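Local atomic coordinates of thrombospondin related anonymous protein (Plasmodium falciparum, PDB entry 4F1J), a protein that probably mediates adhesion of the malaria parasite to its host through a magnesium-binding von Willebrand factor A domain, the part of the protein present here. Residues N5-L10 and E112-L117; L36-N41 and K74-I79. One frame throughout, in Å; residues are numbered along the deposited sequence.

Contact 1 (N5-L10 and E112-L117); sequences NDEVDL and ENANQL
The side chain of Asp9 lies alongside that of Gln116, the two pointing the same way from neighbouring parallel strands. Gln116 is bent, chi2 -69°, which turns CD toward Asp9 and Ala114; NE2 then donates to Asp9 OD2 at 2.9 Å, with the acceptor in the amide plane but the donor on the anti side of OD2 and well out of the carboxylate plane. The same NE2 also donates to Ala114 O, above that carbonyl's plane. Asp9 is thus gripped through OD2 by Gln116 and through OD1 by a salt bridge to Arg111, while Gln116 OE1 is hydrogen-bonded to Tyr11 OH. On the other face Val8 CG1 meets Leu117 CB at 3.8 Å, both residues touching helix 184-200, and Leu10 CD1 meets Leu117 CD2, with Leu10 also against strand 47-54. Between the faces runs the backbone ladder, Asn115 N to Glu7 O, Asp9 N to Asn115 O and Leu117 N to Asp9 O, at 2.9 to 3.0 Å. Where the strands begin, Asn113 ND2 donates to Glu7 OE1 at 2.6 Å, on the syn side and somewhat out of the carboxylate plane. Such parallel pairing of central strands is the core of the Rossmann-like von Willebrand factor A fold.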
loop_
_atom_site.group_PDB
_atom_site.type_symbol
_atom_site.label_atom_id
_atom_site.label_comp_id
_atom_site.label_asym_id
_atom_site.label_seq_id
_atom_site.Cartn_x
_atom_site.Cartn_y
_atom_site.Cartn_z
ATOM N N ASN A 5 -5.726 -11.968 -8.314
ATOM C CA ASN A 5 -5.190 -12.846 -9.325
ATOM C C ASN A 5 -5.456 -12.255 -10.708
ATOM O O ASN A 5 -6.460 -12.618 -11.331
ATOM C CB ASN A 5 -5.879 -14.214 -9.193
ATOM C CG ASN A 5 -5.497 -15.168 -10.296
ATOM O OD1 ASN A 5 -6.269 -16.059 -10.659
ATOM N ND2 ASN A 5 -4.306 -14.990 -10.836
ATOM N N ASP A 6 -4.607 -11.322 -11.142
ATOM C CA ASP A 6 -4.685 -10.685 -12.458
ATOM C C ASP A 6 -3.318 -10.071 -12.807
ATOM O O ASP A 6 -2.374 -10.128 -12.005
ATOM C CB ASP A 6 -5.769 -9.600 -12.491
ATOM C CG ASP A 6 -6.361 -9.381 -13.894
ATOM O OD1 ASP A 6 -5.713 -9.741 -14.908
ATOM O OD2 ASP A 6 -7.506 -8.873 -13.969
ATOM N N GLU A 7 -3.207 -9.532 -14.023
ATOM C CA GLU A 7 -2.009 -8.828 -14.468
ATOM C C GLU A 7 -2.024 -7.418 -13.838
ATOM O O GLU A 7 -2.644 -6.496 -14.360
ATOM C CB GLU A 7 -1.942 -8.722 -16.004
ATOM C CG GLU A 7 -0.550 -8.347 -16.495
ATOM C CD GLU A 7 -0.397 -8.217 -18.018
ATOM O OE1 GLU A 7 -1.360 -8.508 -18.768
ATOM O OE2 GLU A 7 0.704 -7.797 -18.454
ATOM N N VAL A 8 -1.336 -7.281 -12.706
ATOM C CA VAL A 8 -1.345 -6.052 -11.903
ATOM C C VAL A 8 0.059 -5.801 -11.345
ATOM O O VAL A 8 0.684 -6.719 -10.808
ATOM C CB VAL A 8 -2.294 -6.150 -10.674
ATOM C CG1 VAL A 8 -2.337 -4.808 -9.894
ATOM C CG2 VAL A 8 -3.745 -6.562 -11.057
ATOM N N ASP A 9 0.557 -4.582 -11.532
ATOM C CA ASP A 9 1.751 -4.098 -10.837
ATOM C C ASP A 9 1.191 -3.448 -9.578
ATOM O O ASP A 9 0.400 -2.487 -9.657
ATOM C CB ASP A 9 2.568 -3.112 -11.682
ATOM C CG ASP A 9 3.196 -3.758 -12.904
ATOM O OD1 ASP A 9 3.505 -4.982 -12.851
ATOM O OD2 ASP A 9 3.460 -3.019 -13.886
ATOM N N LEU A 10 1.550 -4.005 -8.417
ATOM C CA LEU A 10 0.936 -3.582 -7.148
ATOM C C LEU A 10 2.022 -2.948 -6.290
ATOM O O LEU A 10 3.020 -3.584 -5.975
ATOM C CB LEU A 10 0.269 -4.768 -6.432
ATOM C CG LEU A 10 -0.647 -4.476 -5.248
ATOM C CD1 LEU A 10 -1.550 -5.667 -4.926
ATOM C CD2 LEU A 10 0.196 -4.072 -3.998
ATOM N N GLU A 112 3.323 -1.947 -19.127
ATOM C CA GLU A 112 2.290 -1.141 -19.753
ATOM C C GLU A 112 0.991 -1.917 -19.864
ATOM O O GLU A 112 -0.085 -1.330 -19.812
ATOM C CB GLU A 112 2.728 -0.724 -21.160
ATOM C CG GLU A 112 3.835 0.261 -21.209
ATOM C CD GLU A 112 4.181 0.621 -22.657
ATOM O OE1 GLU A 112 4.308 -0.326 -23.453
ATOM O OE2 GLU A 112 4.293 1.821 -22.994
ATOM N N ASN A 113 1.088 -3.233 -19.984
ATOM C CA ASN A 113 -0.071 -4.090 -20.165
ATOM C C ASN A 113 -0.802 -4.354 -18.844
ATOM O O ASN A 113 -1.941 -4.793 -18.876
ATOM C CB ASN A 113 0.355 -5.429 -20.821
ATOM C CG ASN A 113 -0.791 -6.127 -21.570
ATOM O OD1 ASN A 113 -1.237 -5.640 -22.613
ATOM N ND2 ASN A 113 -1.242 -7.289 -21.062
ATOM N N ALA A 114 -0.149 -4.090 -17.697
ATOM C CA ALA A 114 -0.703 -4.398 -16.383
ATOM C C ALA A 114 -1.525 -3.257 -15.808
ATOM O O ALA A 114 -1.190 -2.077 -16.019
ATOM C CB ALA A 114 0.434 -4.741 -15.420
ATOM N N ASN A 115 -2.586 -3.609 -15.077
ATOM C CA ASN A 115 -3.291 -2.678 -14.217
ATOM C C ASN A 115 -2.269 -2.154 -13.200
ATOM O O ASN A 115 -1.365 -2.885 -12.810
ATOM C CB ASN A 115 -4.433 -3.355 -13.451
ATOM C CG ASN A 115 -5.576 -3.803 -14.345
ATOM O OD1 ASN A 115 -6.041 -3.045 -15.187
ATOM N ND2 ASN A 115 -6.049 -5.047 -14.144
ATOM N N GLN A 116 -2.374 -0.878 -12.853
ATOM C CA GLN A 116 -1.466 -0.263 -11.883
ATOM C C GLN A 116 -2.265 0.077 -10.635
ATOM O O GLN A 116 -3.249 0.826 -10.708
ATOM C CB GLN A 116 -0.826 0.999 -12.463
ATOM C CG GLN A 116 -0.099 0.780 -13.789
ATOM C CD GLN A 116 1.140 -0.052 -13.615
ATOM O OE1 GLN A 116 1.962 0.263 -12.772
ATOM N NE2 GLN A 116 1.296 -1.124 -14.411
ATOM N N LEU A 117 -1.851 -0.500 -9.505
ATOM C CA LEU A 117 -2.565 -0.389 -8.229
ATOM C C LEU A 117 -1.591 -0.000 -7.129
ATOM O O LEU A 117 -0.580 -0.663 -6.932
ATOM C CB LEU A 117 -3.229 -1.722 -7.853
ATOM C CG LEU A 117 -3.851 -1.852 -6.466
ATOM C CD1 LEU A 117 -5.013 -0.831 -6.235
ATOM C CD2 LEU A 117 -4.320 -3.306 -6.237
HETATM O O HOH W 1 -3.843 -6.464 -18.289
#

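Contact 2 (L36-N41 and K74-I79)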
loop_
_atom_site.group_PDB
_atom_site.type_symbol
_atom_site.label_atom_id
_atom_site.label_comp_id
_atom_site.label_asym_id
_atom_site.label_seq_id
_atom_site.Cartn_x
_atom_site.Cartn_y
_atom_site.Cartn_z
ATOM N N LEU A 36 -1.246 -9.512 3.743
ATOM C CA LEU A 36 -1.669 -8.840 2.517
ATOM C C LEU A 36 -1.033 -9.541 1.321
ATOM O O LEU A 36 -1.728 -9.901 0.342
ATOM C CB LEU A 36 -1.249 -7.365 2.577
ATOM C CG LEU A 36 -1.551 -6.470 1.365
ATOM C CD1 LEU A 36 -1.501 -5.027 1.869
ATOM C CD2 LEU A 36 -0.625 -6.618 0.129
ATOM N N ILE A 37 0.271 -9.777 1.423
ATOM C CA ILE A 37 1.030 -10.456 0.373
ATOM C C ILE A 37 0.507 -11.865 0.141
ATOM O O ILE A 37 0.436 -12.328 -1.000
ATOM C CB ILE A 37 2.530 -10.415 0.672
ATOM C CG1 ILE A 37 3.015 -8.974 0.448
ATOM C CG2 ILE A 37 3.322 -11.463 -0.175
ATOM C CD1 ILE A 37 4.366 -8.648 1.037
ATOM N N GLN A 38 0.049 -12.517 1.205
ATOM C CA GLN A 38 -0.599 -13.824 1.038
ATOM C C GLN A 38 -1.906 -13.801 0.219
ATOM O O GLN A 38 -2.347 -14.849 -0.237
ATOM C CB GLN A 38 -0.852 -14.467 2.386
ATOM C CG GLN A 38 0.421 -14.884 3.038
ATOM C CD GLN A 38 0.207 -15.441 4.410
ATOM O OE1 GLN A 38 -0.606 -14.930 5.181
ATOM N NE2 GLN A 38 0.945 -16.501 4.736
ATOM N N GLN A 39 -2.510 -12.621 0.029
ATOM C CA GLN A 39 -3.704 -12.481 -0.774
ATOM C C GLN A 39 -3.400 -12.368 -2.260
ATOM O O GLN A 39 -4.327 -12.265 -3.036
ATOM C CB GLN A 39 -4.502 -11.234 -0.375
ATOM C CG GLN A 39 -4.823 -11.119 1.138
ATOM C CD GLN A 39 -5.408 -12.390 1.708
ATOM O OE1 GLN A 39 -6.438 -12.890 1.224
ATOM N NE2 GLN A 39 -4.774 -12.919 2.748
ATOM N N LEU A 40 -2.128 -12.327 -2.630
ATOM C CA LEU A 40 -1.712 -12.033 -4.008
ATOM C C LEU A 40 -1.147 -13.256 -4.690
ATOM O O LEU A 40 -0.265 -13.926 -4.134
ATOM C CB LEU A 40 -0.606 -10.982 -4.007
ATOM C CG LEU A 40 -0.842 -9.720 -3.161
ATOM C CD1 LEU A 40 0.407 -8.841 -3.216
ATOM C CD2 LEU A 40 -2.052 -8.988 -3.643
ATOM N N ASN A 41 -1.580 -13.484 -5.932
ATOM C CA ASN A 41 -0.887 -14.440 -6.780
ATOM C C ASN A 41 0.324 -13.797 -7.439
ATOM O O ASN A 41 0.242 -13.292 -8.569
ATOM C CB ASN A 41 -1.817 -15.049 -7.827
ATOM C CG ASN A 41 -1.101 -16.064 -8.671
ATOM O OD1 ASN A 41 -0.066 -16.579 -8.256
ATOM N ND2 ASN A 41 -1.596 -16.301 -9.894
ATOM N N LYS A 74 9.831 -15.313 -1.248
ATOM C CA LYS A 74 10.906 -14.345 -1.240
ATOM C C LYS A 74 10.436 -12.964 -0.734
ATOM O O LYS A 74 11.152 -12.298 0.005
ATOM C CB LYS A 74 11.581 -14.255 -2.608
ATOM C CG LYS A 74 12.372 -15.539 -2.945
ATOM C CD LYS A 74 12.930 -15.532 -4.358
ATOM C CE LYS A 74 13.874 -16.723 -4.588
ATOM N NZ LYS A 74 14.812 -16.453 -5.716
ATOM N N ALA A 75 9.231 -12.559 -1.121
ATOM C CA ALA A 75 8.665 -11.287 -0.671
ATOM C C ALA A 75 8.461 -11.305 0.843
ATOM O O ALA A 75 8.767 -10.335 1.532
ATOM C CB ALA A 75 7.352 -11.005 -1.395
ATOM N N LEU A 76 7.989 -12.431 1.354
ATOM C CA LEU A 76 7.696 -12.560 2.791
ATOM C C LEU A 76 8.958 -12.509 3.663
ATOM O O LEU A 76 8.910 -11.955 4.765
ATOM C CB LEU A 76 6.885 -13.829 3.073
ATOM C CG LEU A 76 5.440 -13.810 2.568
ATOM C CD1 LEU A 76 4.724 -15.164 2.748
ATOM C CD2 LEU A 76 4.644 -12.687 3.217
ATOM N N ILE A 77 10.071 -13.082 3.191
ATOM C CA ILE A 77 11.396 -12.934 3.845
ATOM C C ILE A 77 11.776 -11.469 4.027
ATOM O O ILE A 77 12.268 -11.041 5.097
ATOM C CB ILE A 77 12.540 -13.568 2.996
ATOM C CG1 ILE A 77 12.563 -15.082 3.152
ATOM C CG2 ILE A 77 13.913 -12.978 3.370
ATOM C CD1 ILE A 77 13.508 -15.758 2.175
ATOM N N ILE A 78 11.575 -10.678 2.969
ATOM C CA ILE A 78 11.949 -9.283 3.014
ATOM C C ILE A 78 11.042 -8.525 3.971
ATOM O O ILE A 78 11.517 -7.689 4.757
ATOM C CB ILE A 78 11.973 -8.639 1.616
ATOM C CG1 ILE A 78 13.077 -9.262 0.770
ATOM C CG2 ILE A 78 12.133 -7.101 1.714
ATOM C CD1 ILE A 78 12.921 -9.002 -0.719
ATOM N N ILE A 79 9.745 -8.809 3.941
ATOM C CA ILE A 79 8.840 -8.130 4.837
ATOM C C ILE A 79 9.190 -8.479 6.278
ATOM O O ILE A 79 9.255 -7.597 7.129
ATOM C CB ILE A 79 7.367 -8.442 4.531
ATOM C CG1 ILE A 79 6.972 -7.872 3.156
ATOM C CG2 ILE A 79 6.477 -7.883 5.649
ATOM C CD1 ILE A 79 7.304 -6.376 2.959
#
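Two helices of this von Willebrand factor A domain, 22-38 and 72-80, pack together beside the central sheet, and the C-terminal part of the first meets the second through aliphatic side chains. Ile37 carries the contact, its two branches serving different partners. CG2, anti to the backbone N, touches Leu76 CD2 at 3.8 Å and lies 4.2 Å from Ala75 CB; Ile37 and Leu76 lie antiparallel alongside each other, so that CD2 of the leucine also comes against Ile37 CB at 4.0 Å. At the margin the aliphatic part of exposed Gln38 joins in, CG lying 4.3 Å from Leu76 CD1. Leu76 and Ile79 also rest on Met34 of the first helix, while Ala75 and Ile79 turn to strand 58-62, which places the interface beside the edge of the sheet. Beside Ile37, Lys72 NZ, near the start of the second helix, is hydrogen-bonded to Gln38 O, a polar tie next to the apolar one. The other branch of Ile37 runs out through CG1, chi2 164°, to meet Ile79 tip to tip, and there CD1 presses on Ile79 CG1 at 3.4 Å, closer than two such carbons normally sit.

Contact 1 joins two strands within the sheet and contact 2 joins two helices beside it, their centres about 16 Å apart. Strand 8-15 leads along the chain into helix 22-38, so each contact takes one partner from this consecutive pair, and the chain between residues 10 and 112 includes both segments of contact 2. They touch directly where Leu10 CD1 packs on Leu40 CD2 at 3.6 Å, in the turn that follows helix 22-38. Both lie away from the magnesium sites: Ser17, Ser19 and Asp123, which bind one ion, come just past the far ends of strands 8-15 and 115-122, whereas contact 1 occupies their beginnings, and the other ion is bound by Ser95 and Asp131.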